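Local coordinates for putative iron-regulated protein A (Parabacteroides distasonis ATCC 8503, PDB 4ECG), which binds calcium ions and, as an imelysin-like protein, may take part in iron uptake or act as a metallopeptidase, although its function is unproven, at residues A34-F39 and Q227-M232; T38-V43 and E210-H215; S206-A211 and S218-G223. All blocks are in the same frame, centred on the assembly; numbering follows the deposited sequence.

Interaction 1: residues A34-F39 and Q227-M232; sequences AVVATF and QAIELM. With CA (calcium ion), chain C.
M232 reaches across to F39. It is a selenomethionine. Its CB points toward helix 29-68. CG is anti to the carbonyl carbon (chi1 -69°) and lies over one face of the F39 ring, 4.2 Å above the plane and offset toward the rim. M232 SE lies 4.7 Å from the centroid of the F39 ring, in an oblique Met-aromatic contact. SE also faces V35, with CG1 at 4.4 Å. The chain then bends at chi3 (65°), and CE turns in against F39 CB at 3.6 Å. CE touches F39 CG and CD1 as well. The two side chains slide past each other in opposite directions.

One turn earlier, A228 CB meets V36 CG2 at 3.8 Å. I229 CD1 lies 3.7 Å from V35 CG1, the two side chains crossing at about a right angle. It also touches V36 CG2. The two helix segments run 9.9 Å apart at 48°. L315 of helix 315-322 packs on I229 and M232.

Q227, on the same helix but outside the contact, binds calcium through OE1. The contact is wholly apolar and buried. It therefore rests on hydrophobic burial and close packing, and the calcium ligand stands on a helix seated against helix 29-68.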
loop_
_atom_site.group_PDB
_atom_site.type_symbol
_atom_site.label_atom_id
_atom_site.label_comp_id
_atom_site.label_asym_id
_atom_site.label_seq_id
_atom_site.Cartn_x
_atom_site.Cartn_y
_atom_site.Cartn_z
ATOM N N ALA A 34 15.507 -18.881 -6.438
ATOM C CA ALA A 34 16.181 -18.205 -5.292
ATOM C C ALA A 34 15.726 -16.735 -5.159
ATOM O O ALA A 34 15.634 -16.206 -4.059
ATOM C CB ALA A 34 17.713 -18.307 -5.397
ATOM N N VAL A 35 15.444 -16.078 -6.275
ATOM C CA VAL A 35 14.899 -14.725 -6.233
ATOM C C VAL A 35 13.512 -14.729 -5.555
ATOM O O VAL A 35 13.237 -13.918 -4.659
ATOM C CB VAL A 35 14.826 -14.108 -7.651
ATOM C CG1 VAL A 35 13.920 -12.881 -7.668
ATOM C CG2 VAL A 35 16.239 -13.828 -8.183
ATOM N N VAL A 36 12.671 -15.677 -5.953
ATOM C CA VAL A 36 11.331 -15.845 -5.358
ATOM C C VAL A 36 11.442 -16.200 -3.875
ATOM O O VAL A 36 10.750 -15.628 -3.051
ATOM C CB VAL A 36 10.535 -16.948 -6.118
ATOM C CG1 VAL A 36 9.211 -17.229 -5.433
ATOM C CG2 VAL A 36 10.369 -16.583 -7.591
ATOM N N ALA A 37 12.322 -17.132 -3.532
ATOM C CA ALA A 37 12.574 -17.461 -2.118
ATOM C C ALA A 37 12.987 -16.218 -1.336
ATOM O O ALA A 37 12.399 -15.903 -0.320
ATOM C CB ALA A 37 13.606 -18.612 -1.960
ATOM N N THR A 38 13.960 -15.473 -1.832
ATOM C CA THR A 38 14.436 -14.288 -1.110
ATOM C C THR A 38 13.341 -13.212 -1.030
ATOM O O THR A 38 13.215 -12.492 -0.035
ATOM C CB THR A 38 15.603 -13.659 -1.863
ATOM O OG1 THR A 38 16.686 -14.613 -2.009
ATOM C CG2 THR A 38 16.043 -12.375 -1.186
ATOM N N PHE A 39 12.540 -13.086 -2.089
ATOM C CA PHE A 39 11.403 -12.175 -2.034
ATOM C C PHE A 39 10.465 -12.550 -0.865
ATOM O O PHE A 39 10.136 -11.698 -0.050
ATOM C CB PHE A 39 10.610 -12.128 -3.364
ATOM C CG PHE A 39 9.269 -11.482 -3.201
ATOM C CD1 PHE A 39 9.168 -10.109 -3.079
ATOM C CD2 PHE A 39 8.138 -12.249 -3.063
ATOM C CE1 PHE A 39 7.945 -9.502 -2.863
ATOM C CE2 PHE A 39 6.910 -11.660 -2.848
ATOM C CZ PHE A 39 6.822 -10.282 -2.735
ATOM N N GLN A 227 6.011 -18.146 -13.628
ATOM C CA GLN A 227 4.800 -17.557 -13.165
ATOM C C GLN A 227 4.962 -16.801 -11.877
ATOM O O GLN A 227 4.332 -15.774 -11.699
ATOM C CB GLN A 227 3.709 -18.624 -13.031
ATOM C CG GLN A 227 3.292 -19.174 -14.399
ATOM C CD GLN A 227 2.092 -20.098 -14.333
ATOM O OE1 GLN A 227 1.277 -20.044 -13.406
ATOM N NE2 GLN A 227 1.974 -20.930 -15.325
ATOM N N ALA A 228 5.818 -17.295 -10.993
ATOM C CA ALA A 228 6.095 -16.640 -9.705
ATOM C C ALA A 228 6.779 -15.279 -9.887
ATOM O O ALA A 228 6.363 -14.313 -9.311
ATOM C CB ALA A 228 6.922 -17.555 -8.792
ATOM N N ILE A 229 7.827 -15.216 -10.696
ATOM C CA ILE A 229 8.460 -13.942 -11.059
ATOM C C ILE A 229 7.486 -12.991 -11.759
ATOM O O ILE A 229 7.494 -11.814 -11.479
ATOM C CB ILE A 229 9.695 -14.148 -12.012
ATOM C CG1 ILE A 229 10.881 -14.848 -11.322
ATOM C CG2 ILE A 229 10.212 -12.822 -12.536
ATOM C CD1 ILE A 229 11.573 -13.943 -10.345
ATOM N N GLU A 230 6.710 -13.482 -12.724
ATOM C CA GLU A 230 5.687 -12.646 -13.447
ATOM C C GLU A 230 4.696 -12.068 -12.430
ATOM O O GLU A 230 4.307 -10.917 -12.541
ATOM C CB GLU A 230 4.932 -13.453 -14.540
ATOM C CG GLU A 230 3.927 -12.656 -15.415
ATOM C CD GLU A 230 3.115 -13.530 -16.405
ATOM O OE1 GLU A 230 3.100 -14.783 -16.249
ATOM O OE2 GLU A 230 2.512 -12.973 -17.363
ATOM N N LEU A 231 4.350 -12.851 -11.409
ATOM C CA LEU A 231 3.430 -12.396 -10.357
ATOM C C LEU A 231 4.000 -11.197 -9.607
ATOM O O LEU A 231 3.281 -10.218 -9.325
ATOM C CB LEU A 231 3.139 -13.545 -9.382
ATOM C CG LEU A 231 1.910 -13.493 -8.498
ATOM C CD1 LEU A 231 0.655 -13.315 -9.341
ATOM C CD2 LEU A 231 1.868 -14.750 -7.671
HETATM N N MSE A 232 5.296 -11.254 -9.295
HETATM C CA MSE A 232 5.943 -10.174 -8.527
HETATM C C MSE A 232 5.844 -8.890 -9.322
HETATM O O MSE A 232 5.637 -7.844 -8.740
HETATM C CB MSE A 232 7.437 -10.447 -8.253
HETATM C CG MSE A 232 7.772 -11.613 -7.270
HETATM SE SE MSE A 232 9.640 -12.088 -7.254
HETATM C CE MSE A 232 10.353 -10.445 -6.552
HETATM CA CA CA C . -0.689 -19.077 -13.022
HETATM O O HOH W 1 -1.816 -21.424 -13.218
HETATM O O HOH W 2 -1.411 -19.286 -15.230
HETATM O O HOH W 3 -2.866 -18.026 -12.721
HETATM O O HOH W 4 0.249 -17.311 -14.251
HETATM O O HOH W 5 0.229 -17.311 -11.268
#

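Interaction 2: residues T38-V43 and E210-H215; sequences TFVDEV and EAMKKH
The F39 ring and M212 meet obliquely. M212 SE lies 4.3 Å from F39 CE2 and 74° off the ring normal, an oblique Met-aromatic contact. F94 joins the same ring edge-to-face. M212, like M232, is a selenomethionine.

The second flat group is the D41 carboxylate. K213 comes to it with NZ, the two side chains crossing at about a right angle. NZ donates to OD1 in a salt bridge. The modelled length of 2.4 Å from NZ to OD1 is very short, so the exact distance is doubtful. OD2 is farther, 3.3 Å from the same NZ. The K213 chain bends at chi3 (-70°), which places CE, and again at chi4, which brings NZ to the carboxylate. NZ also has a long, weak ion pair with E210 OE2 at 3.9 Å.

V40 sits between the aromatic end and the ionic end. Its CG2 touches M212 CB at 4.0 Å, and its CB meets K213 CG at 4.1 Å. K213 CG thus packs on the valine, and the chain carries its ammonium group on to the D41 carboxylate. The N-to-C directions of the two helix segments make an angle of 143°, and helix 29-68 has a wider pi-type turn at 40-43.

The contact grades from a buried apolar side to a partly exposed ionic one. The lysine lies between two acids whose nearest oxygens are 6.2 Å apart, D41 OD1 and E210 OE2, and would probably ease their repulsion.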
loop_
_atom_site.group_PDB
_atom_site.type_symbol
_atom_site.label_atom_id
_atom_site.label_comp_id
_atom_site.label_asym_id
_atom_site.label_seq_id
_atom_site.Cartn_x
_atom_site.Cartn_y
_atom_site.Cartn_z
ATOM N N THR A 38 13.960 -15.473 -1.832
ATOM C CA THR A 38 14.436 -14.288 -1.110
ATOM C C THR A 38 13.341 -13.212 -1.030
ATOM O O THR A 38 13.215 -12.492 -0.035
ATOM C CB THR A 38 15.603 -13.659 -1.863
ATOM O OG1 THR A 38 16.686 -14.613 -2.009
ATOM C CG2 THR A 38 16.043 -12.375 -1.186
ATOM N N PHE A 39 12.540 -13.086 -2.089
ATOM C CA PHE A 39 11.403 -12.175 -2.034
ATOM C C PHE A 39 10.465 -12.550 -0.865
ATOM O O PHE A 39 10.136 -11.698 -0.050
ATOM C CB PHE A 39 10.610 -12.128 -3.364
ATOM C CG PHE A 39 9.269 -11.482 -3.201
ATOM C CD1 PHE A 39 9.168 -10.109 -3.079
ATOM C CD2 PHE A 39 8.138 -12.249 -3.063
ATOM C CE1 PHE A 39 7.945 -9.502 -2.863
ATOM C CE2 PHE A 39 6.910 -11.660 -2.848
ATOM C CZ PHE A 39 6.822 -10.282 -2.735
ATOM N N VAL A 40 10.050 -13.828 -0.800
ATOM C CA VAL A 40 9.110 -14.314 0.209
ATOM C C VAL A 40 9.688 -14.181 1.615
ATOM O O VAL A 40 8.968 -13.765 2.509
ATOM C CB VAL A 40 8.661 -15.772 -0.028
ATOM C CG1 VAL A 40 7.824 -16.290 1.151
ATOM C CG2 VAL A 40 7.888 -15.894 -1.344
ATOM N N ASP A 41 10.977 -14.497 1.806
ATOM C CA ASP A 41 11.566 -14.576 3.164
ATOM C C ASP A 41 12.162 -13.247 3.649
ATOM O O ASP A 41 12.205 -12.984 4.843
ATOM C CB ASP A 41 12.642 -15.676 3.243
ATOM C CG ASP A 41 12.065 -17.121 3.097
ATOM O OD1 ASP A 41 10.890 -17.370 3.466
ATOM O OD2 ASP A 41 12.819 -18.018 2.631
ATOM N N GLU A 42 12.604 -12.404 2.726
ATOM C CA GLU A 42 13.246 -11.143 3.085
ATOM C C GLU A 42 12.428 -9.872 2.729
ATOM O O GLU A 42 12.788 -8.775 3.203
ATOM C CB GLU A 42 14.636 -11.084 2.424
ATOM C CG GLU A 42 15.565 -12.269 2.769
ATOM C CD GLU A 42 15.863 -12.399 4.273
ATOM O OE1 GLU A 42 16.035 -11.365 4.985
ATOM O OE2 GLU A 42 15.964 -13.545 4.780
ATOM N N VAL A 43 11.381 -9.987 1.877
ATOM C CA VAL A 43 10.512 -8.834 1.571
ATOM C C VAL A 43 9.068 -9.030 2.120
ATOM O O VAL A 43 8.689 -8.350 3.053
ATOM C CB VAL A 43 10.534 -8.399 0.092
ATOM C CG1 VAL A 43 9.683 -7.148 -0.056
ATOM C CG2 VAL A 43 11.942 -8.065 -0.348
ATOM N N GLU A 210 4.623 -20.707 1.040
ATOM C CA GLU A 210 5.096 -22.002 0.607
ATOM C C GLU A 210 4.680 -22.267 -0.836
ATOM O O GLU A 210 5.493 -22.719 -1.646
ATOM C CB GLU A 210 4.604 -23.110 1.543
ATOM C CG GLU A 210 5.289 -23.135 2.921
ATOM C CD GLU A 210 6.834 -23.267 2.873
ATOM O OE1 GLU A 210 7.382 -24.111 2.077
ATOM O OE2 GLU A 210 7.501 -22.519 3.652
ATOM N N ALA A 211 3.430 -21.969 -1.186
ATOM C CA ALA A 211 2.987 -22.164 -2.565
ATOM C C ALA A 211 3.848 -21.317 -3.483
ATOM O O ALA A 211 4.264 -21.789 -4.564
ATOM C CB ALA A 211 1.540 -21.794 -2.726
HETATM N N MSE A 212 4.169 -20.079 -3.070
HETATM C CA MSE A 212 5.098 -19.297 -3.904
HETATM C C MSE A 212 6.511 -19.903 -3.970
HETATM O O MSE A 212 7.096 -19.949 -5.072
HETATM C CB MSE A 212 5.136 -17.812 -3.565
HETATM C CG MSE A 212 4.525 -16.917 -4.680
HETATM SE SE MSE A 212 5.013 -15.167 -4.326
HETATM C CE MSE A 212 5.789 -14.809 -6.017
ATOM N N LYS A 213 7.072 -20.372 -2.846
ATOM C CA LYS A 213 8.425 -20.951 -2.895
ATOM C C LYS A 213 8.446 -22.239 -3.737
ATOM O O LYS A 213 9.352 -22.423 -4.522
ATOM C CB LYS A 213 9.049 -21.105 -1.492
ATOM C CG LYS A 213 9.442 -19.730 -0.892
ATOM C CD LYS A 213 10.290 -19.747 0.379
ATOM C CE LYS A 213 9.518 -20.246 1.583
ATOM N NZ LYS A 213 9.880 -19.500 2.800
ATOM N N LYS A 214 7.418 -23.083 -3.636
ATOM C CA LYS A 214 7.387 -24.339 -4.396
ATOM C C LYS A 214 7.081 -24.155 -5.899
ATOM O O LYS A 214 7.559 -24.909 -6.721
ATOM C CB LYS A 214 6.376 -25.321 -3.767
ATOM C CG LYS A 214 6.922 -26.059 -2.540
ATOM C CD LYS A 214 5.845 -26.389 -1.508
ATOM C CE LYS A 214 4.781 -27.319 -2.069
ATOM N NZ LYS A 214 4.015 -27.948 -0.956
ATOM N N HIS A 215 6.256 -23.159 -6.218
ATOM C CA HIS A 215 5.794 -22.840 -7.583
ATOM C C HIS A 215 5.615 -24.042 -8.477
ATOM O O HIS A 215 6.135 -24.106 -9.590
ATOM C CB HIS A 215 6.707 -21.789 -8.218
ATOM C CG HIS A 215 8.178 -22.131 -8.167
ATOM N ND1 HIS A 215 8.707 -23.163 -8.855
ATOM C CD2 HIS A 215 9.244 -21.513 -7.484
ATOM C CE1 HIS A 215 10.038 -23.212 -8.626
ATOM N NE2 HIS A 215 10.359 -22.200 -7.780
#

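Interaction 3: residues S206-A211 and S218-G223; sequences SSYAEA and SAYSIG. With CA (calcium ion), chain C.
A219 opens the contact, its CB 4.0 Å from A211 CB and also close to S206 OG. It begins a type I' beta turn that runs to I222, with positive phi at Y220 and S221.

Y220 makes the largest contribution. Its chi1 of -52° puts CG anti to the carbonyl carbon, against Y208 CE1 and CD1. Y208 CD1 stands over the centre of one face of the Y220 ring, 3.6 Å above the plane. The two rings are oblique, with planes at 58°. A211 CB lies at the Y220 edge, in plane, 3.6 Å from CD2. At the tip, Y220 OH donates to S206 O at 2.6 Å, approaching tilted 24° from the carbonyl plane. An alanine here would probably leave S206 O without this donor and open a gap beside Y208 and A211.

S221 binds calcium through its backbone O at 2.4 Å. Five waters and Q227 OE1 complete the modelled ligands. I222 then points back, and its CD1 lies 3.6 Å from Y208 OH. G223 N donates to Q227 OE1, which also ties that amide to this loop.

S207 is the N-cap of helix 208-214, its OG accepting from E210 N, and its OG is also hydrogen-bonded to W195 O. The loop 218-223 bridges this helix and helix 225-233, where I222 touches A228. Helix 98-101 adds V98 against Y208 and L101 against Y220.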
loop_
_atom_site.group_PDB
_atom_site.type_symbol
_atom_site.label_atom_id
_atom_site.label_comp_id
_atom_site.label_asym_id
_atom_site.label_seq_id
_atom_site.Cartn_x
_atom_site.Cartn_y
_atom_site.Cartn_z
ATOM N N SER A 206 -3.920 -22.960 2.444
ATOM C CA SER A 206 -2.558 -23.329 2.863
ATOM C C SER A 206 -1.602 -22.108 2.774
ATOM O O SER A 206 -1.972 -21.028 2.355
ATOM C CB SER A 206 -2.058 -24.503 2.020
ATOM O OG SER A 206 -1.980 -24.151 0.645
ATOM N N SER A 207 -0.375 -22.285 3.195
ATOM C CA SER A 207 0.566 -21.182 3.229
ATOM C C SER A 207 0.818 -20.587 1.842
ATOM O O SER A 207 1.111 -21.304 0.915
ATOM C CB SER A 207 1.881 -21.667 3.834
ATOM O OG SER A 207 2.894 -20.693 3.679
ATOM N N TYR A 208 0.704 -19.272 1.708
ATOM C CA TYR A 208 0.914 -18.651 0.406
ATOM C C TYR A 208 2.381 -18.580 0.175
ATOM O O TYR A 208 2.798 -18.710 -0.957
ATOM C CB TYR A 208 0.267 -17.253 0.274
ATOM C CG TYR A 208 0.158 -16.795 -1.176
ATOM C CD1 TYR A 208 -0.881 -17.214 -1.973
ATOM C CD2 TYR A 208 1.143 -15.970 -1.745
ATOM C CE1 TYR A 208 -0.955 -16.811 -3.307
ATOM C CE2 TYR A 208 1.083 -15.554 -3.077
ATOM C CZ TYR A 208 0.028 -15.982 -3.865
ATOM O OH TYR A 208 -0.033 -15.588 -5.212
ATOM N N ALA A 209 3.161 -18.374 1.249
ATOM C CA ALA A 209 4.611 -18.288 1.126
ATOM C C ALA A 209 5.146 -19.593 0.554
ATOM O O ALA A 209 6.044 -19.582 -0.304
ATOM C CB ALA A 209 5.292 -17.979 2.472
ATOM N N GLU A 210 4.623 -20.707 1.040
ATOM C CA GLU A 210 5.096 -22.002 0.607
ATOM C C GLU A 210 4.680 -22.267 -0.836
ATOM O O GLU A 210 5.493 -22.719 -1.646
ATOM C CB GLU A 210 4.604 -23.110 1.543
ATOM C CG GLU A 210 5.289 -23.135 2.921
ATOM C CD GLU A 210 6.834 -23.267 2.873
ATOM O OE1 GLU A 210 7.382 -24.111 2.077
ATOM O OE2 GLU A 210 7.501 -22.519 3.652
ATOM N N ALA A 211 3.430 -21.969 -1.186
ATOM C CA ALA A 211 2.987 -22.164 -2.565
ATOM C C ALA A 211 3.848 -21.317 -3.483
ATOM O O ALA A 211 4.264 -21.789 -4.564
ATOM C CB ALA A 211 1.540 -21.794 -2.726
ATOM N N SER A 218 0.726 -26.696 -7.060
ATOM C CA SER A 218 -0.039 -27.413 -6.036
ATOM C C SER A 218 -1.088 -26.519 -5.377
ATOM O O SER A 218 -2.110 -27.037 -4.914
ATOM C CB SER A 218 0.890 -28.028 -4.966
ATOM O OG SER A 218 1.682 -27.033 -4.318
ATOM N N ALA A 219 -0.832 -25.203 -5.312
ATOM C CA ALA A 219 -1.804 -24.243 -4.730
ATOM C C ALA A 219 -1.747 -22.847 -5.393
ATOM O O ALA A 219 -0.664 -22.370 -5.843
ATOM C CB ALA A 219 -1.613 -24.128 -3.208
ATOM N N TYR A 220 -2.921 -22.216 -5.462
ATOM C CA TYR A 220 -3.067 -20.833 -5.929
ATOM C C TYR A 220 -2.639 -20.575 -7.408
ATOM O O TYR A 220 -2.415 -19.438 -7.808
ATOM C CB TYR A 220 -2.326 -19.885 -4.968
ATOM C CG TYR A 220 -2.696 -20.054 -3.490
ATOM C CD1 TYR A 220 -3.888 -19.562 -2.993
ATOM C CD2 TYR A 220 -1.857 -20.701 -2.608
ATOM C CE1 TYR A 220 -4.246 -19.718 -1.657
ATOM C CE2 TYR A 220 -2.187 -20.847 -1.268
ATOM C CZ TYR A 220 -3.401 -20.352 -0.796
ATOM O OH TYR A 220 -3.757 -20.471 0.545
ATOM N N SER A 221 -2.531 -21.624 -8.223
ATOM C CA SER A 221 -2.249 -21.456 -9.657
ATOM C C SER A 221 -0.880 -20.817 -9.923
ATOM O O SER A 221 -0.695 -20.131 -10.927
ATOM C CB SER A 221 -3.363 -20.616 -10.354
ATOM O OG SER A 221 -4.589 -21.290 -10.310
ATOM N N ILE A 222 0.073 -21.036 -9.021
ATOM C CA ILE A 222 1.447 -20.632 -9.284
ATOM C C ILE A 222 2.108 -21.877 -9.832
ATOM O O ILE A 222 2.445 -22.767 -9.066
ATOM C CB ILE A 222 2.187 -20.134 -8.034
ATOM C CG1 ILE A 222 1.316 -19.092 -7.315
ATOM C CG2 ILE A 222 3.575 -19.634 -8.477
ATOM C CD1 ILE A 222 1.891 -18.565 -6.017
ATOM N N GLY A 223 2.247 -21.940 -11.156
ATOM C CA GLY A 223 2.445 -23.225 -11.874
ATOM C C GLY A 223 3.894 -23.575 -12.142
ATOM O O GLY A 223 4.242 -24.736 -12.360
HETATM CA CA CA C . -0.689 -19.077 -13.022
HETATM O O HOH W 1 -1.816 -21.424 -13.218
HETATM O O HOH W 2 -1.411 -19.286 -15.230
HETATM O O HOH W 3 -2.866 -18.026 -12.721
HETATM O O HOH W 4 0.249 -17.311 -14.251
HETATM O O HOH W 5 0.229 -17.311 -11.268
#

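Interactions 1 and 2 share helix 29-68, with F39 in both, and their centres are 7 Å apart. Helices 225-233 and 208-214 pack against it, and M212 also touches A228 and M232, so the three helices form one cluster. Interaction 1 is fully buried and apolar. Interaction 2 keeps a buried apolar side but adds an ion pair where it is partly exposed. Interaction 3 is nearer the surface and local in sequence. It mixes ring packing with a hydroxyl-to-carbonyl hydrogen bond. Its I222 packs on M212, which joins it to interaction 2. The calcium ion links interactions 1 and 3, taking one protein ligand from each.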